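Side-chain contacts in L-threonine dehydrogenase (Flavobacterium frigidimaris, PDB 2YY7), which probably catalyses the NAD-dependent oxidation of L-threonine at its 3-position and holds NAD in a Rossmann-type domain: residues Ile72-Ala77 with Met95-His100; Val101-Lys106 with Glu155-Ile160. All coordinates share one frame; numbering follows the deposited sequence.

Contact 1 of 2, residues Ile72-Ala77 with Met95-His100; sequences IYLMAA and MNSLFH. With NAD (nicotinamide-adenine-dinucleotide), chain E.
Strand 71-74 and the loop after it run past helix 87-106, with the CA atoms of Leu74 and Leu98 7.4 Å apart and those of Ala76 and Ser97 7.8 Å apart. Leu74 carries the apolar contact. With CG anti to the backbone N (chi1 174°), its branched end reaches the helix, where CD2 lies 3.5 Å from Leu98 CA and fits against the main chain between Ser97 O and that carbon. The other methyl, CD1, rests beside Ser97, 4.1 Å from CB. Leu98 itself offers CB to Leu74 CD2, and its side chain packs on Trp115 of strand 112-118. The two segments belong to a beta-alpha-beta crossover of the Rossmann fold: strand 71-74 runs parallel to its neighbours 5-8 and 112-118 in the central sheet, and helix 87-106 forms part of the link from 71-74 to 112-118. On the sheet's other side, Met75 packs on Ile14 and Leu18 of helix 13-26. The polar end of Ser97 is gripped twice. OG, turned by chi1 63° to lie between the backbone N and the carbonyl carbon, is hydrogen-bonded to Leu93 O within its own helix and accepts a bond from a water 3.0 Å away. The same water stands 3.2 Å from Ala76 O and may link helix and loop. Past the strand end the loop meets NAD: Ala76 CB touches adenine C4A at 3.6 Å, while Ala77 CB approaches O3D of the nicotinamide ribose at 3.8 Å.

Contact 2 of 2, residues Val101-Lys106 with Glu155-Ile160; sequences VLNLAK and EYYHNI
Leu102 and Tyr157 meet between two helix segments that run almost parallel, 6° apart with axes 10.8 Å from each other. The tight part is the Tyr157 ring against Leu102: CB of Leu102 sits over one face, 3.7 Å from the ring centroid and 15° off its normal, a CH-pi contact. The extended end of Leu102 carries CD1 on across the ring to CD2 of Tyr157, also 3.7 Å away. Helices 87-106 and 142-161 are neighbouring helices of the Rossmann fold, packed side by side on the same sheet, and beneath them Leu102 and Ala105 touch Ile113 of strand 112-118. Toward solvent the contact thins. Asn103 ND2 approaches the ring edge in its plane, 2.7 Å from Tyr157 OH, its amide turned 55° to the ring. The aliphatic part of Lys106 passes at about a right angle, CD 3.9 Å from Tyr157 CE1, before the chain bends and takes NZ to a polyether probably from the crystallisation liquor. Replacing Tyr157 by an alanine would probably open a gap between the helices and leave Leu102 without the ring face it packs on.

Contacts 1 and 2 share helix 87-106 and follow each other along it, their centres 12 Å apart. They touch through Val101, the first residue of 101-106, whose CG1 lies 3.8 Å from Ile72 CG2 and whose CG2 lies 3.8 Å from Leu74 CD2; this valine packs on strand 71-74, while Leu102 beside it meets Tyr157. Their relation to the cofactor differs. Residues 75-77 of contact 1 line the NAD pocket, and the side chain of Ser97 is about 4 Å from that of Ala54, which also binds NAD. Contact 2 is remote, the Leu102 side chain being about 13 Å from NAD and about 12 Å from that of Lys147, another NAD-binding residue, on helix 142-161.

Contact 1 of 2, residues Ile72-Ala77 with Met95-His100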
loop_
_atom_site.group_PDB
_atom_site.type_symbol
_atom_site.label_atom_id
_atom_site.label_comp_id
_atom_site.label_asym_id
_atom_site.label_seq_id
_atom_site.Cartn_x
_atom_site.Cartn_y
_atom_site.Cartn_z
ATOM N N ILE A 72 14.844 -4.013 -17.796
ATOM C CA ILE A 72 14.732 -2.634 -17.340
ATOM C C ILE A 72 14.991 -2.532 -15.843
ATOM O O ILE A 72 14.411 -3.278 -15.049
ATOM C CB ILE A 72 13.333 -2.025 -17.627
ATOM C CG1 ILE A 72 13.165 -1.776 -19.128
ATOM C CG2 ILE A 72 13.165 -0.702 -16.854
ATOM C CD1 ILE A 72 11.892 -1.037 -19.489
ATOM N N TYR A 73 15.895 -1.628 -15.476
ATOM C CA TYR A 73 16.208 -1.355 -14.080
ATOM C C TYR A 73 15.622 0.042 -13.852
ATOM O O TYR A 73 16.194 1.041 -14.298
ATOM C CB TYR A 73 17.725 -1.327 -13.840
ATOM C CG TYR A 73 18.414 -2.671 -13.955
ATOM C CD1 TYR A 73 18.963 -3.296 -12.830
ATOM C CD2 TYR A 73 18.534 -3.311 -15.188
ATOM C CE1 TYR A 73 19.624 -4.527 -12.935
ATOM C CE2 TYR A 73 19.189 -4.543 -15.307
ATOM C CZ TYR A 73 19.732 -5.144 -14.177
ATOM O OH TYR A 73 20.378 -6.355 -14.294
ATOM N N LEU A 74 14.470 0.102 -13.188
ATOM C CA LEU A 74 13.788 1.370 -12.907
ATOM C C LEU A 74 14.266 1.956 -11.582
ATOM O O LEU A 74 13.790 1.580 -10.507
ATOM C CB LEU A 74 12.276 1.147 -12.858
ATOM C CG LEU A 74 11.374 2.315 -12.435
ATOM C CD1 LEU A 74 11.537 3.485 -13.389
ATOM C CD2 LEU A 74 9.932 1.844 -12.421
ATOM N N MET A 75 15.200 2.892 -11.670
ATOM C CA MET A 75 15.774 3.510 -10.486
ATOM C C MET A 75 15.199 4.882 -10.178
ATOM O O MET A 75 15.404 5.402 -9.087
ATOM C CB MET A 75 17.290 3.626 -10.656
ATOM C CG MET A 75 17.946 2.347 -11.152
ATOM S SD MET A 75 17.576 0.920 -10.098
ATOM C CE MET A 75 18.830 1.107 -8.832
ATOM N N ALA A 76 14.480 5.468 -11.129
ATOM C CA ALA A 76 13.908 6.797 -10.936
ATOM C C ALA A 76 12.784 6.829 -9.907
ATOM O O ALA A 76 11.881 5.995 -9.929
ATOM C CB ALA A 76 13.407 7.357 -12.279
ATOM N N ALA A 77 12.853 7.810 -9.011
ATOM C CA ALA A 77 11.864 8.001 -7.951
ATOM C C ALA A 77 12.403 9.064 -7.010
ATOM O O ALA A 77 13.591 9.370 -7.050
ATOM C CB ALA A 77 11.656 6.705 -7.172
ATOM N N MET A 95 4.844 5.777 -8.336
ATOM C CA MET A 95 3.854 4.778 -8.729
ATOM C C MET A 95 3.669 4.610 -10.232
ATOM O O MET A 95 3.708 3.490 -10.747
ATOM C CB MET A 95 2.481 5.093 -8.110
ATOM C CG MET A 95 2.412 4.977 -6.589
ATOM S SD MET A 95 3.090 3.421 -5.953
ATOM C CE MET A 95 1.959 2.195 -6.652
ATOM N N ASN A 96 3.461 5.718 -10.935
ATOM C CA ASN A 96 3.213 5.651 -12.369
ATOM C C ASN A 96 4.391 5.194 -13.210
ATOM O O ASN A 96 4.193 4.562 -14.244
ATOM C CB ASN A 96 2.655 6.988 -12.878
ATOM C CG ASN A 96 1.237 7.244 -12.373
ATOM O OD1 ASN A 96 0.389 6.353 -12.415
ATOM N ND2 ASN A 96 0.977 8.456 -11.897
ATOM N N SER A 97 5.613 5.489 -12.776
ATOM C CA SER A 97 6.778 5.038 -13.526
ATOM C C SER A 97 6.823 3.511 -13.425
ATOM O O SER A 97 7.172 2.822 -14.382
ATOM C CB SER A 97 8.059 5.648 -12.950
ATOM O OG SER A 97 8.281 5.227 -11.611
ATOM N N LEU A 98 6.459 2.984 -12.257
ATOM C CA LEU A 98 6.451 1.536 -12.052
ATOM C C LEU A 98 5.355 0.883 -12.882
ATOM O O LEU A 98 5.565 -0.183 -13.466
ATOM C CB LEU A 98 6.244 1.195 -10.571
ATOM C CG LEU A 98 6.137 -0.292 -10.216
ATOM C CD1 LEU A 98 7.404 -1.041 -10.634
ATOM C CD2 LEU A 98 5.907 -0.431 -8.714
ATOM N N PHE A 99 4.182 1.513 -12.932
ATOM C CA PHE A 99 3.082 0.963 -13.723
ATOM C C PHE A 99 3.464 0.880 -15.201
ATOM O O PHE A 99 3.139 -0.101 -15.878
ATOM C CB PHE A 99 1.807 1.803 -13.564
ATOM C CG PHE A 99 1.080 1.577 -12.262
ATOM C CD1 PHE A 99 0.720 0.291 -11.862
ATOM C CD2 PHE A 99 0.747 2.651 -11.438
ATOM C CE1 PHE A 99 0.039 0.076 -10.660
ATOM C CE2 PHE A 99 0.066 2.448 -10.236
ATOM C CZ PHE A 99 -0.288 1.157 -9.846
ATOM N N HIS A 100 4.147 1.905 -15.705
ATOM C CA HIS A 100 4.575 1.904 -17.108
ATOM C C HIS A 100 5.505 0.739 -17.409
ATOM O O HIS A 100 5.315 0.025 -18.393
ATOM C CB HIS A 100 5.296 3.200 -17.467
ATOM C CG HIS A 100 4.436 4.418 -17.347
ATOM N ND1 HIS A 100 3.061 4.366 -17.431
ATOM C CD2 HIS A 100 4.756 5.723 -17.189
ATOM C CE1 HIS A 100 2.572 5.589 -17.328
ATOM N NE2 HIS A 100 3.581 6.431 -17.182
HETATM P PA NAD E . 18.798 9.410 -6.801
HETATM O O1A NAD E . 20.236 9.621 -6.472
HETATM O O2A NAD E . 17.868 10.459 -6.308
HETATM O O5B NAD E . 18.612 9.102 -8.343
HETATM C C5B NAD E . 17.368 9.228 -8.969
HETATM C C4B NAD E . 17.578 9.512 -10.437
HETATM O O4B NAD E . 16.301 9.447 -11.075
HETATM C C3B NAD E . 18.173 10.920 -10.675
HETATM O O3B NAD E . 19.344 10.866 -11.508
HETATM C C2B NAD E . 16.997 11.693 -11.287
HETATM O O2B NAD E . 17.418 12.695 -12.195
HETATM C C1B NAD E . 16.204 10.562 -11.959
HETATM N N9A NAD E . 14.812 10.936 -12.248
HETATM C C8A NAD E . 13.951 11.636 -11.403
HETATM N N7A NAD E . 12.784 11.797 -12.041
HETATM C C5A NAD E . 12.894 11.198 -13.248
HETATM C C6A NAD E . 12.006 11.100 -14.307
HETATM N N6A NAD E . 10.840 11.708 -14.260
HETATM N N1A NAD E . 12.396 10.451 -15.448
HETATM C C2A NAD E . 13.660 9.890 -15.556
HETATM N N3A NAD E . 14.571 10.002 -14.523
HETATM C C4A NAD E . 14.168 10.663 -13.389
HETATM O O3 NAD E . 18.291 8.058 -6.100
HETATM P PN NAD E . 19.105 6.686 -5.799
HETATM O O1N NAD E . 19.968 6.272 -6.955
HETATM O O2N NAD E . 19.625 6.822 -4.412
HETATM O O5D NAD E . 17.878 5.627 -5.705
HETATM C C5D NAD E . 17.468 4.872 -6.854
HETATM C C4D NAD E . 16.347 3.886 -6.424
HETATM O O4D NAD E . 16.777 3.122 -5.312
HETATM C C3D NAD E . 15.067 4.581 -5.952
HETATM O O3D NAD E . 13.953 3.770 -6.312
HETATM C C2D NAD E . 15.181 4.552 -4.447
HETATM O O2D NAD E . 13.895 4.707 -3.895
HETATM C C1D NAD E . 15.856 3.202 -4.203
HETATM N N1N NAD E . 16.523 3.197 -2.880
HETATM C C2N NAD E . 17.644 3.976 -2.674
HETATM C C3N NAD E . 18.263 3.965 -1.428
HETATM C C7N NAD E . 19.552 4.709 -1.207
HETATM O O7N NAD E . 20.031 4.687 0.092
HETATM N N7N NAD E . 20.170 5.392 -2.187
HETATM C C4N NAD E . 17.736 3.186 -0.381
HETATM C C5N NAD E . 16.615 2.383 -0.613
HETATM C C6N NAD E . 16.001 2.406 -1.850
HETATM O O HOH W 1 9.445 4.100 -9.029
#

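Contact 2 of 2, residues Val101-Lys106 with Glu155-Ile160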
loop_
_atom_site.group_PDB
_atom_site.type_symbol
_atom_site.label_atom_id
_atom_site.label_comp_id
_atom_site.label_asym_id
_atom_site.label_seq_id
_atom_site.Cartn_x
_atom_site.Cartn_y
_atom_site.Cartn_z
ATOM N N VAL A 101 6.516 0.552 -16.570
ATOM C CA VAL A 101 7.470 -0.538 -16.770
ATOM C C VAL A 101 6.802 -1.903 -16.592
ATOM O O VAL A 101 7.088 -2.837 -17.337
ATOM C CB VAL A 101 8.675 -0.420 -15.801
ATOM C CG1 VAL A 101 9.596 -1.631 -15.949
ATOM C CG2 VAL A 101 9.448 0.856 -16.100
ATOM N N LEU A 102 5.906 -2.015 -15.614
ATOM C CA LEU A 102 5.211 -3.276 -15.378
ATOM C C LEU A 102 4.309 -3.598 -16.564
ATOM O O LEU A 102 4.213 -4.755 -16.980
ATOM C CB LEU A 102 4.383 -3.216 -14.084
ATOM C CG LEU A 102 5.127 -3.270 -12.742
ATOM C CD1 LEU A 102 4.123 -3.135 -11.597
ATOM C CD2 LEU A 102 5.892 -4.588 -12.609
ATOM N N ASN A 103 3.650 -2.575 -17.105
ATOM C CA ASN A 103 2.768 -2.756 -18.258
ATOM C C ASN A 103 3.571 -3.145 -19.504
ATOM O O ASN A 103 3.064 -3.847 -20.379
ATOM C CB ASN A 103 1.954 -1.477 -18.519
ATOM C CG ASN A 103 0.706 -1.384 -17.644
ATOM O OD1 ASN A 103 0.190 -0.291 -17.387
ATOM N ND2 ASN A 103 0.206 -2.531 -17.199
ATOM N N LEU A 104 4.820 -2.696 -19.595
ATOM C CA LEU A 104 5.647 -3.063 -20.743
ATOM C C LEU A 104 5.933 -4.560 -20.653
ATOM O O LEU A 104 5.953 -5.265 -21.665
ATOM C CB LEU A 104 6.976 -2.290 -20.756
ATOM C CG LEU A 104 7.155 -1.001 -21.585
ATOM C CD1 LEU A 104 6.219 -1.008 -22.781
ATOM C CD2 LEU A 104 6.906 0.218 -20.735
ATOM N N ALA A 105 6.150 -5.045 -19.433
ATOM C CA ALA A 105 6.418 -6.462 -19.217
ATOM C C ALA A 105 5.144 -7.264 -19.478
ATOM O O ALA A 105 5.188 -8.347 -20.064
ATOM C CB ALA A 105 6.911 -6.696 -17.791
ATOM N N LYS A 106 4.009 -6.724 -19.042
ATOM C CA LYS A 106 2.717 -7.380 -19.246
ATOM C C LYS A 106 2.445 -7.548 -20.745
ATOM O O LYS A 106 1.903 -8.566 -21.184
ATOM C CB LYS A 106 1.609 -6.540 -18.595
ATOM C CG LYS A 106 0.186 -7.064 -18.764
ATOM C CD LYS A 106 -0.783 -6.242 -17.916
ATOM C CE LYS A 106 -2.239 -6.636 -18.148
ATOM N NZ LYS A 106 -2.728 -6.192 -19.482
ATOM N N GLU A 155 4.131 -7.973 -7.097
ATOM C CA GLU A 155 3.692 -9.330 -6.806
ATOM C C GLU A 155 2.436 -9.660 -7.608
ATOM O O GLU A 155 2.284 -10.772 -8.124
ATOM C CB GLU A 155 3.407 -9.473 -5.312
ATOM C CG GLU A 155 3.192 -10.898 -4.855
ATOM C CD GLU A 155 2.945 -10.986 -3.366
ATOM O OE1 GLU A 155 1.870 -10.539 -2.913
ATOM O OE2 GLU A 155 3.829 -11.491 -2.647
ATOM N N TYR A 156 1.534 -8.687 -7.709
ATOM C CA TYR A 156 0.300 -8.884 -8.460
ATOM C C TYR A 156 0.639 -9.182 -9.919
ATOM O O TYR A 156 0.176 -10.175 -10.479
ATOM C CB TYR A 156 -0.583 -7.634 -8.401
ATOM C CG TYR A 156 -1.959 -7.854 -8.993
ATOM C CD1 TYR A 156 -2.991 -8.391 -8.223
ATOM C CD2 TYR A 156 -2.220 -7.561 -10.335
ATOM C CE1 TYR A 156 -4.251 -8.632 -8.770
ATOM C CE2 TYR A 156 -3.483 -7.804 -10.893
ATOM C CZ TYR A 156 -4.490 -8.337 -10.100
ATOM O OH TYR A 156 -5.740 -8.572 -10.628
ATOM N N TYR A 157 1.439 -8.316 -10.538
ATOM C CA TYR A 157 1.821 -8.507 -11.936
ATOM C C TYR A 157 2.516 -9.842 -12.180
ATOM O O TYR A 157 2.359 -10.446 -13.244
ATOM C CB TYR A 157 2.711 -7.354 -12.412
ATOM C CG TYR A 157 1.934 -6.184 -12.976
ATOM C CD1 TYR A 157 1.899 -5.942 -14.348
ATOM C CD2 TYR A 157 1.225 -5.325 -12.140
ATOM C CE1 TYR A 157 1.181 -4.877 -14.876
ATOM C CE2 TYR A 157 0.501 -4.251 -12.656
ATOM C CZ TYR A 157 0.484 -4.032 -14.026
ATOM O OH TYR A 157 -0.221 -2.966 -14.544
ATOM N N HIS A 158 3.297 -10.299 -11.209
ATOM C CA HIS A 158 3.972 -11.581 -11.353
ATOM C C HIS A 158 2.952 -12.715 -11.306
ATOM O O HIS A 158 2.893 -13.555 -12.212
ATOM C CB HIS A 158 4.976 -11.817 -10.227
ATOM C CG HIS A 158 5.532 -13.206 -10.219
ATOM N ND1 HIS A 158 6.491 -13.625 -11.115
ATOM C CD2 HIS A 158 5.205 -14.293 -9.481
ATOM C CE1 HIS A 158 6.730 -14.912 -10.930
ATOM N NE2 HIS A 158 5.963 -15.342 -9.945
ATOM N N ASN A 159 2.151 -12.725 -10.241
ATOM C CA ASN A 159 1.142 -13.758 -10.022
ATOM C C ASN A 159 0.005 -13.805 -11.029
ATOM O O ASN A 159 -0.483 -14.881 -11.366
ATOM C CB ASN A 159 0.540 -13.626 -8.620
ATOM C CG ASN A 159 1.524 -13.978 -7.526
ATOM O OD1 ASN A 159 2.393 -14.826 -7.714
ATOM N ND2 ASN A 159 1.382 -13.340 -6.365
ATOM N N ILE A 160 -0.425 -12.643 -11.503
ATOM C CA ILE A 160 -1.529 -12.583 -12.444
ATOM C C ILE A 160 -1.106 -12.534 -13.908
ATOM O O ILE A 160 -1.719 -13.188 -14.756
ATOM C CB ILE A 160 -2.439 -11.369 -12.132
ATOM C CG1 ILE A 160 -2.934 -11.460 -10.687
ATOM C CG2 ILE A 160 -3.621 -11.326 -13.100
ATOM C CD1 ILE A 160 -3.650 -12.776 -10.356
#